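Local coordinates for tRNA (guanine(9)-N1)-methyltransferase (Schizosaccharomyces pombe, PDB 4JWG), which catalyses the S-adenosyl-L-methionine-dependent N1-methylation of guanine at position 9 of cytoplasmic tRNA, at residues R20-K25 against W191-D196; V27-R32 against L130-I135; L35-D40 against T74-R79; D40-D45 against G139-K144; N125-L130 against R195-A200. All coordinates share one frame; numbering follows the deposited sequence.

Overall arrangement
This chain is the SPOUT-type catalytic domain, built round a parallel sheet. Contacts 2 and 3 use the start and the end of strand 32-36. Contact 3 is partly buried and polar, with a parallel bridge and a water-linked aspartate. Contact 4 is buried and apolar; it joins the loops after strands 32-36 and 135-139, the second of which carries the catalytic aspartate and some of the cofactor-binding residues. Contacts 3 and 4 share Asp40. On the opposite side of the chain's centre, contacts 1 and 5 flank the turn between helices 181-194 and 197-204. Contact 1 is a surface ion pair, contact 5 a partly buried tryptophan contact. Contact 2 mixes a buried isoleucine with an exposed carboxylate.

Contact 1 of 5, residues R20-K25 against W191-D196; sequences RIRLGK and WLEYRD
Arg20 and Glu193 meet in a salt bridge at the surface. Arg20 NH2 donates to Glu193 OE2 at 2.8 Å, with an angle of 166° at the hydrogen. The acceptor lies almost in the guanidinium plane, but the donor sits above the carboxylate plane. The two flat groups are turned 58° apart. The second bond, Arg20 NH1 to Glu193 OE1 at 3.4 Å, is long and weak. Tyr194 OH comes to the same guanidinium edge, 3.6 Å from Arg20 NH2. Arg22 lays its aliphatic part across the acid, CG 3.7 Å from Glu193 OE2, while its own NH1 bonds the carbonyl of Thr64. Glu193 reaches out from the last turn of helix 181-194 with CG anti to the backbone N (chi1 164°) and the rest of the chain extended. One straight bond carries most of the pairing between residues 20-25, in the loop before strand 32-36, and the end of helix 181-194; with Arg20 exposed, solvent would probably weaken it.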
# COMPACT_ATOMS: atom_id res chain seq x y z
N ARG A 20 20.65 2.38 1.16
CA ARG A 20 20.41 3.39 2.14
C ARG A 20 21.06 3.01 3.43
O ARG A 20 21.57 1.94 3.58
CB ARG A 20 18.93 3.55 2.38
CG ARG A 20 18.61 4.92 2.77
CD ARG A 20 17.16 5.03 3.09
NE ARG A 20 16.71 3.83 3.72
CZ ARG A 20 16.41 3.77 5.00
NH1 ARG A 20 15.99 2.65 5.55
NH2 ARG A 20 16.52 4.86 5.70
N ILE A 21 21.01 3.92 4.36
CA ILE A 21 21.59 3.70 5.64
C ILE A 21 20.55 4.11 6.61
O ILE A 21 20.10 5.22 6.63
CB ILE A 21 22.83 4.54 5.86
CG1 ILE A 21 23.93 4.12 4.91
CG2 ILE A 21 23.33 4.38 7.26
CD1 ILE A 21 25.15 4.97 4.99
N ARG A 22 20.18 3.17 7.42
CA ARG A 22 19.16 3.36 8.45
C ARG A 22 19.82 3.68 9.79
O ARG A 22 20.72 2.95 10.24
CB ARG A 22 18.45 2.01 8.60
CG ARG A 22 17.12 1.95 9.30
CD ARG A 22 16.64 0.50 9.22
NE ARG A 22 17.54 -0.40 9.96
CZ ARG A 22 17.48 -1.74 9.92
NH1 ARG A 22 16.58 -2.37 9.17
NH2 ARG A 22 18.34 -2.46 10.63
N LEU A 23 19.35 4.73 10.47
CA LEU A 23 19.80 5.04 11.83
C LEU A 23 18.90 4.42 12.89
O LEU A 23 17.69 4.63 12.86
CB LEU A 23 19.85 6.56 12.06
CG LEU A 23 19.98 7.05 13.52
CD1 LEU A 23 21.43 6.94 14.05
CD2 LEU A 23 19.43 8.49 13.72
N GLY A 24 19.46 3.70 13.84
CA GLY A 24 18.69 3.31 15.03
C GLY A 24 18.23 1.86 15.12
O GLY A 24 18.51 1.05 14.23
N LYS A 25 17.53 1.56 16.21
CA LYS A 25 17.07 0.20 16.54
C LYS A 25 15.72 -0.07 15.86
O LYS A 25 14.83 0.77 15.84
CB LYS A 25 16.94 -0.01 18.08
N TRP A 191 8.08 7.09 6.32
CA TRP A 191 7.61 8.21 7.17
C TRP A 191 7.75 7.84 8.63
O TRP A 191 8.00 8.68 9.48
CB TRP A 191 6.17 8.63 6.93
CG TRP A 191 5.82 9.80 7.88
CD1 TRP A 191 6.09 11.13 7.67
CD2 TRP A 191 5.19 9.72 9.17
NE1 TRP A 191 5.66 11.88 8.74
CE2 TRP A 191 5.10 11.04 9.67
CE3 TRP A 191 4.68 8.67 9.94
CZ2 TRP A 191 4.52 11.34 10.92
CZ3 TRP A 191 4.13 8.95 11.17
CH2 TRP A 191 4.04 10.28 11.65
N LEU A 192 7.57 6.57 8.91
CA LEU A 192 7.66 6.06 10.27
C LEU A 192 9.07 6.19 10.80
O LEU A 192 9.29 6.31 12.00
CB LEU A 192 7.23 4.60 10.32
CG LEU A 192 5.75 4.30 10.06
CD1 LEU A 192 5.66 2.80 9.97
CD2 LEU A 192 4.85 4.85 11.16
N GLU A 193 10.03 6.16 9.90
CA GLU A 193 11.41 6.25 10.29
C GLU A 193 11.83 7.69 10.59
O GLU A 193 12.43 7.95 11.64
CB GLU A 193 12.27 5.58 9.22
CG GLU A 193 13.73 5.93 9.30
CD GLU A 193 14.61 4.93 8.55
OE1 GLU A 193 14.11 3.85 8.17
OE2 GLU A 193 15.81 5.25 8.37
N TYR A 194 11.52 8.61 9.66
CA TYR A 194 11.96 10.00 9.75
C TYR A 194 10.92 10.96 10.37
O TYR A 194 11.29 12.07 10.78
CB TYR A 194 12.23 10.57 8.37
CG TYR A 194 13.30 9.92 7.49
CD1 TYR A 194 14.65 10.00 7.83
CD2 TYR A 194 12.95 9.35 6.28
CE1 TYR A 194 15.61 9.46 7.01
CE2 TYR A 194 13.92 8.80 5.45
CZ TYR A 194 15.24 8.86 5.83
OH TYR A 194 16.20 8.33 5.01
N ARG A 195 9.65 10.56 10.39
CA ARG A 195 8.54 11.43 10.80
C ARG A 195 8.59 12.82 10.14
O ARG A 195 8.22 13.82 10.73
CB ARG A 195 8.38 11.51 12.34
CG ARG A 195 8.14 10.11 12.98
CD ARG A 195 7.83 10.19 14.46
NE ARG A 195 6.39 10.21 14.78
CZ ARG A 195 5.58 9.14 14.77
NH1 ARG A 195 6.03 7.92 14.41
NH2 ARG A 195 4.30 9.28 15.09
N ASP A 196 9.04 12.83 8.89
CA ASP A 196 9.19 14.01 8.09
C ASP A 196 8.76 13.68 6.67
O ASP A 196 9.50 13.01 5.96
CB ASP A 196 10.66 14.38 8.09
CG ASP A 196 10.92 15.67 7.37
OD1 ASP A 196 11.78 16.47 7.84
OD2 ASP A 196 10.22 15.90 6.36

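Contact 2 of 5, residues V27-R32 against L130-I135; sequences VPSSIR and LDEDKI
Ile31 is packed tightly against residues 130-132. Its CG1 lies 3.4 Å from Asp131 O, and its CD1 reaches Leu130 CB at 3.9 Å. Leu192 of helix 181-194 touches both side chains. The Arg32 guanidinium lays one face over Ile135, with NH2 3.5 Å from CG1; its NH1 is held by Gln112. The outer side is more polar; Glu132 and Ser30 are exposed there, while Ser29 is buried. The Glu132 carboxylate is bent back at chi2 (-67°) to meet both serines. Ser30 N donates to Glu132 OE1 at 2.8 Å, and Ser29 OG donates to Glu132 OE2 at 3.1 Å, both on the syn side, somewhat out of the carboxylate plane. Ser29 OG also accepts from Ile31 N, which makes an ST turn. The backbone link is looser: Arg32 N to Lys134 O is weak at 3.5 Å. A type I turn over Asp131-Lys134 leads into a parallel bridge between Arg32 and Ile135. This is where the neighbouring strands 32-36 and 135-139 of the SPOUT parallel sheet begin.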
# COMPACT_ATOMS: atom_id res chain seq x y z
N VAL A 27 12.26 -1.12 15.75
CA VAL A 27 11.06 -1.34 16.57
C VAL A 27 9.84 -1.48 15.67
O VAL A 27 9.49 -0.52 14.97
CB VAL A 27 10.80 -0.17 17.56
CG1 VAL A 27 9.63 -0.53 18.51
CG2 VAL A 27 12.07 0.14 18.35
N PRO A 28 9.20 -2.67 15.68
CA PRO A 28 8.02 -2.92 14.83
C PRO A 28 6.89 -1.97 15.13
O PRO A 28 6.83 -1.43 16.24
CB PRO A 28 7.62 -4.35 15.21
CG PRO A 28 8.92 -5.00 15.68
CD PRO A 28 9.64 -3.88 16.39
N SER A 29 6.03 -1.73 14.14
CA SER A 29 4.90 -0.85 14.33
C SER A 29 3.59 -1.64 14.46
O SER A 29 3.46 -2.72 13.87
CB SER A 29 4.82 0.13 13.17
OG SER A 29 3.56 0.81 13.12
N SER A 30 2.63 -1.09 15.21
CA SER A 30 1.27 -1.65 15.32
C SER A 30 0.46 -1.44 14.07
O SER A 30 -0.53 -2.13 13.85
CB SER A 30 0.48 -0.95 16.43
OG SER A 30 1.23 -0.97 17.60
N ILE A 31 0.83 -0.44 13.27
CA ILE A 31 0.04 -0.07 12.10
C ILE A 31 -0.06 -1.23 11.13
O ILE A 31 0.90 -1.99 10.93
CB ILE A 31 0.66 1.09 11.37
CG1 ILE A 31 0.67 2.30 12.26
CG2 ILE A 31 -0.13 1.43 10.13
CD1 ILE A 31 1.49 3.44 11.69
N ARG A 32 -1.23 -1.37 10.51
CA ARG A 32 -1.41 -2.38 9.48
C ARG A 32 -1.63 -1.75 8.12
O ARG A 32 -2.33 -0.75 7.99
CB ARG A 32 -2.51 -3.35 9.86
CG ARG A 32 -2.15 -4.12 11.15
CD ARG A 32 -3.36 -4.32 12.01
NE ARG A 32 -3.80 -3.05 12.57
CZ ARG A 32 -4.94 -2.88 13.23
NH1 ARG A 32 -5.74 -3.90 13.41
NH2 ARG A 32 -5.27 -1.68 13.71
N LEU A 130 0.68 9.25 10.57
CA LEU A 130 0.02 7.97 10.66
C LEU A 130 -0.18 7.60 12.14
O LEU A 130 0.73 7.75 12.94
CB LEU A 130 0.88 6.89 9.98
CG LEU A 130 1.41 7.12 8.56
CD1 LEU A 130 2.35 6.01 8.16
CD2 LEU A 130 0.25 7.26 7.57
N ASP A 131 -1.36 7.09 12.49
CA ASP A 131 -1.63 6.67 13.86
C ASP A 131 -1.44 5.16 14.01
O ASP A 131 -1.82 4.40 13.11
CB ASP A 131 -3.05 7.07 14.28
CG ASP A 131 -3.37 8.55 13.99
OD1 ASP A 131 -2.53 9.41 14.32
OD2 ASP A 131 -4.46 8.84 13.44
N GLU A 132 -0.88 4.74 15.14
CA GLU A 132 -0.52 3.35 15.41
C GLU A 132 -1.72 2.39 15.40
O GLU A 132 -1.57 1.19 15.09
CB GLU A 132 0.26 3.23 16.74
CG GLU A 132 1.73 3.71 16.72
CD GLU A 132 2.66 2.83 15.84
OE1 GLU A 132 2.75 1.59 16.10
OE2 GLU A 132 3.32 3.38 14.91
N ASP A 133 -2.89 2.91 15.75
CA ASP A 133 -4.13 2.11 15.80
C ASP A 133 -4.90 1.97 14.46
O ASP A 133 -5.95 1.28 14.42
CB ASP A 133 -5.10 2.64 16.91
CG ASP A 133 -5.53 4.09 16.67
OD1 ASP A 133 -4.63 4.95 16.52
OD2 ASP A 133 -6.76 4.36 16.61
N LYS A 134 -4.41 2.59 13.38
CA LYS A 134 -5.17 2.65 12.12
C LYS A 134 -4.68 1.65 11.10
O LYS A 134 -3.65 0.99 11.29
CB LYS A 134 -5.14 4.04 11.52
CG LYS A 134 -5.86 5.07 12.35
CD LYS A 134 -7.31 5.25 11.92
CE LYS A 134 -8.05 6.26 12.80
NZ LYS A 134 -7.13 7.29 13.44
N ILE A 135 -5.45 1.54 10.02
CA ILE A 135 -5.26 0.56 8.98
C ILE A 135 -5.34 1.28 7.66
O ILE A 135 -6.39 1.80 7.28
CB ILE A 135 -6.33 -0.54 9.01
CG1 ILE A 135 -6.35 -1.23 10.38
CG2 ILE A 135 -6.10 -1.59 7.92
CD1 ILE A 135 -7.62 -2.00 10.62

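Contact 3 of 5, residues L35-D40 against T74-R79; sequences LDCAFD and TNFGGR. With ACY (acetic acid), chain B.
Two groups grip Asp36 OD1. One is a water, its oxygen 2.6 Å from OD1, that also bonds Thr74 OG1 and Asn75 ND2. The other is Ala38 N at 3.3 Å, which comes from above the carboxylate plane and makes an Asx turn that bends the chain out of the strand. Asp36 CG is anti to the backbone N (chi1 167°), and OD2 is hydrogen-bonded to Tyr118 OH and salt-bridged to Lys154 NZ. With an alanine at Asp36, Lys154 is likely to lose its charge partner and Ala38 N the acceptor that shapes the turn. Cys37 N donates to Thr74 O at 2.9 Å. With Thr74 N to Leu35 O at 3.1 Å, it sets Asp36 beside Thr74 in a parallel bridge at the ends of strands 32-36 and 70-74. The chains stay close beyond it, with Asn75 ND2 3.5 Å from Ala38 CB. Cys37 SG lies in the plane of the Phe76 ring, at its edge, 3.9 Å from CD2. An acetic acid molecule, probably from the crystallisation liquor, accepts from Asp40 N. The carboxylate of Asp36 thus joins turn, water and charge next to Gly139, a cofactor-binding residue, and its ties to Lys154 and Tyr118 would probably favour the ionised form.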
# COMPACT_ATOMS: atom_id res chain seq x y z
N LEU A 35 -2.84 -4.18 1.08
CA LEU A 35 -2.81 -4.02 -0.35
C LEU A 35 -4.12 -4.59 -0.81
O LEU A 35 -4.39 -5.82 -0.70
CB LEU A 35 -1.65 -4.78 -0.99
CG LEU A 35 -0.28 -4.44 -0.42
CD1 LEU A 35 0.70 -5.26 -1.23
CD2 LEU A 35 0.01 -2.93 -0.49
N ASP A 36 -4.95 -3.70 -1.30
CA ASP A 36 -6.25 -4.18 -1.74
C ASP A 36 -6.20 -4.76 -3.17
O ASP A 36 -6.23 -4.03 -4.15
CB ASP A 36 -7.26 -3.08 -1.59
CG ASP A 36 -8.52 -3.39 -2.30
OD1 ASP A 36 -8.81 -4.61 -2.49
OD2 ASP A 36 -9.23 -2.42 -2.65
N CYS A 37 -6.14 -6.08 -3.26
CA CYS A 37 -5.92 -6.75 -4.56
C CYS A 37 -7.15 -7.16 -5.34
O CYS A 37 -7.08 -8.05 -6.19
CB CYS A 37 -4.94 -7.92 -4.41
SG CYS A 37 -3.49 -7.57 -3.40
N ALA A 38 -8.27 -6.48 -5.10
CA ALA A 38 -9.50 -6.84 -5.77
C ALA A 38 -9.69 -6.29 -7.16
O ALA A 38 -10.78 -6.29 -7.70
CB ALA A 38 -10.62 -6.47 -4.82
N PHE A 39 -8.61 -5.81 -7.77
CA PHE A 39 -8.78 -5.10 -9.05
C PHE A 39 -8.32 -5.82 -10.27
O PHE A 39 -8.21 -5.18 -11.30
CB PHE A 39 -8.05 -3.74 -8.97
CG PHE A 39 -8.53 -2.86 -7.86
CD1 PHE A 39 -9.73 -2.15 -7.99
CD2 PHE A 39 -7.81 -2.75 -6.68
CE1 PHE A 39 -10.21 -1.39 -6.95
CE2 PHE A 39 -8.29 -1.94 -5.63
CZ PHE A 39 -9.50 -1.26 -5.79
N ASP A 40 -8.05 -7.13 -10.17
CA ASP A 40 -7.50 -7.90 -11.32
C ASP A 40 -8.38 -8.05 -12.55
O ASP A 40 -7.92 -8.58 -13.56
CB ASP A 40 -7.29 -9.36 -10.97
CG ASP A 40 -6.23 -9.59 -9.89
OD1 ASP A 40 -5.53 -8.65 -9.42
OD2 ASP A 40 -6.11 -10.76 -9.52
N THR A 74 -5.27 -8.39 0.83
CA THR A 74 -6.69 -8.77 0.86
C THR A 74 -7.29 -8.95 -0.52
O THR A 74 -6.86 -8.31 -1.50
CB THR A 74 -7.55 -7.81 1.69
OG1 THR A 74 -7.52 -6.50 1.11
CG2 THR A 74 -7.01 -7.73 3.11
N ASN A 75 -8.26 -9.85 -0.60
CA ASN A 75 -8.78 -10.31 -1.89
C ASN A 75 -7.66 -10.89 -2.73
O ASN A 75 -7.68 -10.80 -3.98
CB ASN A 75 -9.44 -9.17 -2.66
CG ASN A 75 -10.86 -8.94 -2.24
OD1 ASN A 75 -11.72 -9.80 -2.43
ND2 ASN A 75 -11.12 -7.80 -1.64
N PHE A 76 -6.68 -11.49 -2.07
CA PHE A 76 -5.53 -12.01 -2.81
C PHE A 76 -5.90 -13.32 -3.51
O PHE A 76 -6.33 -14.26 -2.85
CB PHE A 76 -4.31 -12.16 -1.89
CG PHE A 76 -3.05 -12.38 -2.63
CD1 PHE A 76 -2.46 -13.65 -2.66
CD2 PHE A 76 -2.45 -11.35 -3.32
CE1 PHE A 76 -1.27 -13.88 -3.37
CE2 PHE A 76 -1.25 -11.56 -4.03
CZ PHE A 76 -0.67 -12.83 -4.07
N GLY A 77 -5.76 -13.39 -4.83
CA GLY A 77 -6.13 -14.61 -5.53
C GLY A 77 -5.86 -14.54 -7.01
O GLY A 77 -5.12 -13.67 -7.47
N GLY A 78 -6.47 -15.47 -7.74
CA GLY A 78 -6.52 -15.45 -9.20
C GLY A 78 -5.17 -15.34 -9.88
O GLY A 78 -4.19 -15.89 -9.40
N ARG A 79 -5.15 -14.61 -10.99
CA ARG A 79 -3.97 -14.37 -11.81
C ARG A 79 -2.82 -13.75 -11.04
O ARG A 79 -1.64 -13.90 -11.44
CB ARG A 79 -4.32 -13.45 -12.98
CG ARG A 79 -5.46 -13.94 -13.89
CD ARG A 79 -5.50 -13.13 -15.19
NE ARG A 79 -6.20 -11.85 -15.02
CZ ARG A 79 -5.85 -10.70 -15.61
NH1 ARG A 79 -4.81 -10.64 -16.43
NH2 ARG A 79 -6.55 -9.59 -15.37
C ACY B . -9.83 -10.08 -7.53
O ACY B . -8.88 -9.39 -8.02
OXT ACY B . -9.69 -11.08 -6.77
CH3 ACY B . -11.24 -9.65 -7.88
O HOH W 1 -9.35 -6.36 -0.58
O HOH W 2 -5.67 -10.71 -6.34

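Contact 4 of 5, residues D40-D45 against G139-K144; sequences DDLMND and GAIVDK. With ACY (acetic acid), chain B; ACY (acetic acid), chain C.
Ile141 pushes its CD1 methyl into a notch between Leu42 and Met43. The methyl lies 3.8 Å from Leu42 CB on one wall and 3.9 Å from Met43 CE on the other. Ile141 CG1 is anti to the backbone N (chi1 180°), which carries CD1 to the 40-45 loop. The CG2 branch points elsewhere, to the methyl CH3 of an acetic acid molecule at 4.0 Å, again a probable crystallisation additive. Met43 answers with a bent end, chi3 -83°, that curls over the 140-142 backbone. Its SD sits 3.7 Å from Val142 N, and its CE comes to Ala140 O at 3.6 Å. The Val142 side chain runs at about a right angle to Met43, with CB 4.1 Å from SD. These loops follow strands 32-36 and 135-139 of the SPOUT sheet. Gly139 ends the second strand; the loop after it carries Asp143 and Lys144. All three bind S-adenosyl-L-methionine, and Asp143 is also the proton acceptor. Ala140 is the centre of an inverse gamma turn there. Gly139 N bonds the same acetic acid molecule, 3.1 Å to its O. Phe39 and Tyr147 also touch Ile141. Leu51 of helix 45-63 touches Met43, and Glu47 and Ser50 of that helix touch Val142.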
# COMPACT_ATOMS: atom_id res chain seq x y z
N ASP A 40 -8.05 -7.13 -10.17
CA ASP A 40 -7.50 -7.90 -11.32
C ASP A 40 -8.38 -8.05 -12.55
O ASP A 40 -7.92 -8.58 -13.56
CB ASP A 40 -7.29 -9.36 -10.97
CG ASP A 40 -6.23 -9.59 -9.89
OD1 ASP A 40 -5.53 -8.65 -9.42
OD2 ASP A 40 -6.11 -10.76 -9.52
N ASP A 41 -9.64 -7.62 -12.44
CA ASP A 41 -10.53 -7.28 -13.58
C ASP A 41 -9.95 -6.24 -14.55
O ASP A 41 -10.31 -6.12 -15.71
CB ASP A 41 -11.62 -6.44 -12.87
CG ASP A 41 -12.81 -7.25 -12.39
OD1 ASP A 41 -12.69 -8.49 -12.29
OD2 ASP A 41 -13.87 -6.64 -12.09
N LEU A 42 -9.11 -5.40 -14.00
CA LEU A 42 -8.82 -4.14 -14.62
C LEU A 42 -7.59 -4.34 -15.48
O LEU A 42 -7.47 -3.72 -16.52
CB LEU A 42 -8.86 -3.02 -13.59
CG LEU A 42 -10.26 -2.88 -12.98
CD1 LEU A 42 -10.32 -1.69 -12.04
CD2 LEU A 42 -11.31 -2.74 -14.10
N MET A 43 -6.71 -5.25 -15.06
CA MET A 43 -5.44 -5.38 -15.73
C MET A 43 -5.14 -6.48 -16.75
O MET A 43 -5.64 -7.59 -16.62
CB MET A 43 -4.51 -5.50 -14.53
CG MET A 43 -4.38 -4.21 -13.74
SD MET A 43 -3.55 -4.48 -12.16
CE MET A 43 -4.92 -5.04 -11.14
N ASN A 44 -4.30 -6.20 -17.72
CA ASN A 44 -3.88 -7.25 -18.60
C ASN A 44 -2.77 -8.02 -17.94
O ASN A 44 -2.34 -7.65 -16.90
CB ASN A 44 -3.38 -6.67 -19.90
CG ASN A 44 -2.24 -5.78 -19.70
OD1 ASN A 44 -1.91 -4.99 -20.54
ND2 ASN A 44 -1.64 -5.88 -18.56
N ASP A 45 -2.32 -9.08 -18.56
CA ASP A 45 -1.25 -9.93 -17.99
C ASP A 45 0.00 -9.12 -17.65
O ASP A 45 0.58 -9.27 -16.56
CB ASP A 45 -0.84 -11.07 -18.94
CG ASP A 45 -1.92 -12.11 -19.11
OD1 ASP A 45 -1.89 -12.80 -20.15
OD2 ASP A 45 -2.80 -12.22 -18.22
N GLY A 139 -4.66 0.65 -3.02
CA GLY A 139 -5.31 -0.12 -4.06
C GLY A 139 -4.29 -0.86 -4.90
O GLY A 139 -3.39 -0.24 -5.48
N ALA A 140 -4.38 -2.19 -4.95
CA ALA A 140 -3.40 -2.91 -5.74
C ALA A 140 -3.83 -2.86 -7.21
O ALA A 140 -4.44 -3.80 -7.76
CB ALA A 140 -3.20 -4.35 -5.22
N ILE A 141 -3.51 -1.74 -7.83
CA ILE A 141 -3.95 -1.39 -9.19
C ILE A 141 -2.78 -0.69 -9.92
O ILE A 141 -2.08 0.14 -9.33
CB ILE A 141 -5.28 -0.51 -9.15
CG1 ILE A 141 -5.79 -0.13 -10.54
CG2 ILE A 141 -5.06 0.75 -8.35
CD1 ILE A 141 -6.16 -1.31 -11.46
N VAL A 142 -2.55 -1.05 -11.18
CA VAL A 142 -1.48 -0.49 -12.03
C VAL A 142 -2.11 0.50 -13.03
O VAL A 142 -3.25 0.29 -13.46
CB VAL A 142 -0.68 -1.66 -12.74
CG1 VAL A 142 -0.11 -1.24 -14.05
CG2 VAL A 142 0.43 -2.13 -11.86
N ASP A 143 -1.40 1.57 -13.37
CA ASP A 143 -1.91 2.62 -14.26
C ASP A 143 -3.25 3.08 -13.71
O ASP A 143 -4.25 3.08 -14.44
CB ASP A 143 -2.02 2.11 -15.73
CG ASP A 143 -1.94 3.24 -16.78
OD1 ASP A 143 -0.81 3.57 -17.21
OD2 ASP A 143 -2.99 3.78 -17.16
N LYS A 144 -3.29 3.39 -12.44
CA LYS A 144 -4.54 3.70 -11.82
C LYS A 144 -5.14 4.94 -12.42
O LYS A 144 -6.19 5.37 -12.04
CB LYS A 144 -4.33 3.90 -10.33
CG LYS A 144 -3.88 5.25 -9.95
CD LYS A 144 -2.50 5.22 -9.36
CE LYS A 144 -2.00 6.60 -9.02
NZ LYS A 144 -1.25 6.63 -7.75
C ACY B . -9.83 -10.08 -7.53
O ACY B . -8.88 -9.39 -8.02
OXT ACY B . -9.69 -11.08 -6.77
CH3 ACY B . -11.24 -9.65 -7.88
C ACY C . -3.65 4.08 -4.26
O ACY C . -4.42 3.75 -3.28
OXT ACY C . -2.74 5.04 -4.34
CH3 ACY C . -3.80 3.23 -5.50

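Contact 5 of 5, residues N125-L130 against R195-A200; sequences NTITEL and RDWEKA
Trp197 brings the six-membered part of its indole against Ile127, with CZ2 3.4 Å from CG2. Leu130 CD2 meets the ring edge at CH2, 4.0 Å away. On the pyrrole side Trp197 NE1 donates to Thr128 O at 2.8 Å, with an angle of 163° at the hydrogen. The oxygen lies in the indole plane, yet the N-H arrives from above the carbonyl plane, 73° out of it. Trp197 CG is anti to the carbonyl carbon (chi1 -75°), which turns the indole to the 125-130 loop. This loop lies between strands 116-119 and 135-139 of the parallel sheet, and the indole joins it to the start of helix 197-204. The N-cap of that helix is Asp196, whose OD2 accepts from Lys199 N at 3.3 Å and, weakly, from Glu198 N. Replacing Trp197 with a leucine would probably leave Thr128 O without its indole donor and open a gap beside Ile127. Trp191 of the preceding helix stacks on the indole. Leu165, a residue that binds S-adenosyl-L-methionine, and Pro166 also touch Trp197.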
# COMPACT_ATOMS: atom_id res chain seq x y z
N ASN A 125 -9.35 14.97 1.97
CA ASN A 125 -8.53 14.78 3.16
C ASN A 125 -7.08 14.54 2.91
O ASN A 125 -6.70 14.00 1.91
CB ASN A 125 -9.05 13.61 3.95
CG ASN A 125 -10.42 13.86 4.50
OD1 ASN A 125 -10.81 15.02 4.71
ND2 ASN A 125 -11.16 12.78 4.73
N THR A 126 -6.26 14.94 3.87
CA THR A 126 -4.84 14.71 3.78
C THR A 126 -4.34 14.19 5.11
O THR A 126 -4.61 14.79 6.17
CB THR A 126 -4.09 15.97 3.40
OG1 THR A 126 -4.75 16.61 2.32
CG2 THR A 126 -2.70 15.63 2.97
N ILE A 127 -3.62 13.08 5.05
CA ILE A 127 -2.82 12.60 6.16
C ILE A 127 -1.75 13.60 6.54
O ILE A 127 -1.02 14.11 5.70
CB ILE A 127 -2.07 11.31 5.81
CG1 ILE A 127 -3.06 10.17 5.69
CG2 ILE A 127 -1.10 10.95 6.89
CD1 ILE A 127 -3.97 10.12 6.89
N THR A 128 -1.61 13.87 7.82
CA THR A 128 -0.44 14.64 8.24
C THR A 128 0.51 13.80 9.11
O THR A 128 1.68 14.16 9.27
CB THR A 128 -0.83 15.96 8.92
OG1 THR A 128 -1.71 15.70 10.02
CG2 THR A 128 -1.58 16.85 7.93
N GLU A 129 -0.00 12.67 9.61
CA GLU A 129 0.72 11.68 10.42
C GLU A 129 -0.01 10.35 10.32
O GLU A 129 -1.20 10.31 10.06
CB GLU A 129 0.75 12.06 11.90
CG GLU A 129 1.44 13.35 12.25
CD GLU A 129 0.46 14.28 12.99
OE1 GLU A 129 0.15 15.40 12.44
OE2 GLU A 129 -0.01 13.87 14.09
N LEU A 130 0.68 9.25 10.57
CA LEU A 130 0.02 7.97 10.66
C LEU A 130 -0.18 7.60 12.14
O LEU A 130 0.73 7.75 12.94
CB LEU A 130 0.88 6.89 9.98
CG LEU A 130 1.41 7.12 8.56
CD1 LEU A 130 2.35 6.01 8.16
CD2 LEU A 130 0.25 7.26 7.57
N ARG A 195 9.65 10.56 10.39
CA ARG A 195 8.54 11.43 10.80
C ARG A 195 8.59 12.82 10.14
O ARG A 195 8.22 13.82 10.73
CB ARG A 195 8.38 11.51 12.34
CG ARG A 195 8.14 10.11 12.98
CD ARG A 195 7.83 10.19 14.46
NE ARG A 195 6.39 10.21 14.78
CZ ARG A 195 5.58 9.14 14.77
NH1 ARG A 195 6.03 7.92 14.41
NH2 ARG A 195 4.30 9.28 15.09
N ASP A 196 9.04 12.83 8.89
CA ASP A 196 9.19 14.01 8.09
C ASP A 196 8.76 13.68 6.67
O ASP A 196 9.50 13.01 5.96
CB ASP A 196 10.66 14.38 8.09
CG ASP A 196 10.92 15.67 7.37
OD1 ASP A 196 11.78 16.47 7.84
OD2 ASP A 196 10.22 15.90 6.36
N TRP A 197 7.59 14.16 6.22
CA TRP A 197 7.04 13.71 4.93
C TRP A 197 7.94 13.98 3.71
O TRP A 197 7.93 13.25 2.73
CB TRP A 197 5.65 14.26 4.68
CG TRP A 197 4.59 13.60 5.48
CD1 TRP A 197 3.96 14.14 6.54
CD2 TRP A 197 4.02 12.29 5.29
NE1 TRP A 197 3.03 13.26 7.04
CE2 TRP A 197 3.05 12.11 6.30
CE3 TRP A 197 4.24 11.25 4.37
CZ2 TRP A 197 2.29 10.93 6.43
CZ3 TRP A 197 3.47 10.07 4.48
CH2 TRP A 197 2.51 9.92 5.52
N GLU A 198 8.73 15.04 3.79
CA GLU A 198 9.63 15.42 2.73
C GLU A 198 10.90 14.56 2.68
O GLU A 198 11.36 14.24 1.60
CB GLU A 198 9.98 16.90 2.87
CG GLU A 198 11.35 17.30 2.36
CD GLU A 198 11.48 18.81 2.16
OE1 GLU A 198 11.33 19.60 3.12
OE2 GLU A 198 11.74 19.19 1.00
N LYS A 199 11.47 14.22 3.84
CA LYS A 199 12.67 13.35 3.86
C LYS A 199 12.22 12.03 3.28
O LYS A 199 12.91 11.47 2.41
CB LYS A 199 13.22 13.10 5.27
CG LYS A 199 13.80 14.34 5.96
CD LYS A 199 14.35 14.06 7.41
N ALA A 200 11.04 11.58 3.73
CA ALA A 200 10.43 10.33 3.26
C ALA A 200 10.19 10.34 1.77
O ALA A 200 10.57 9.40 1.06
CB ALA A 200 9.12 10.04 4.00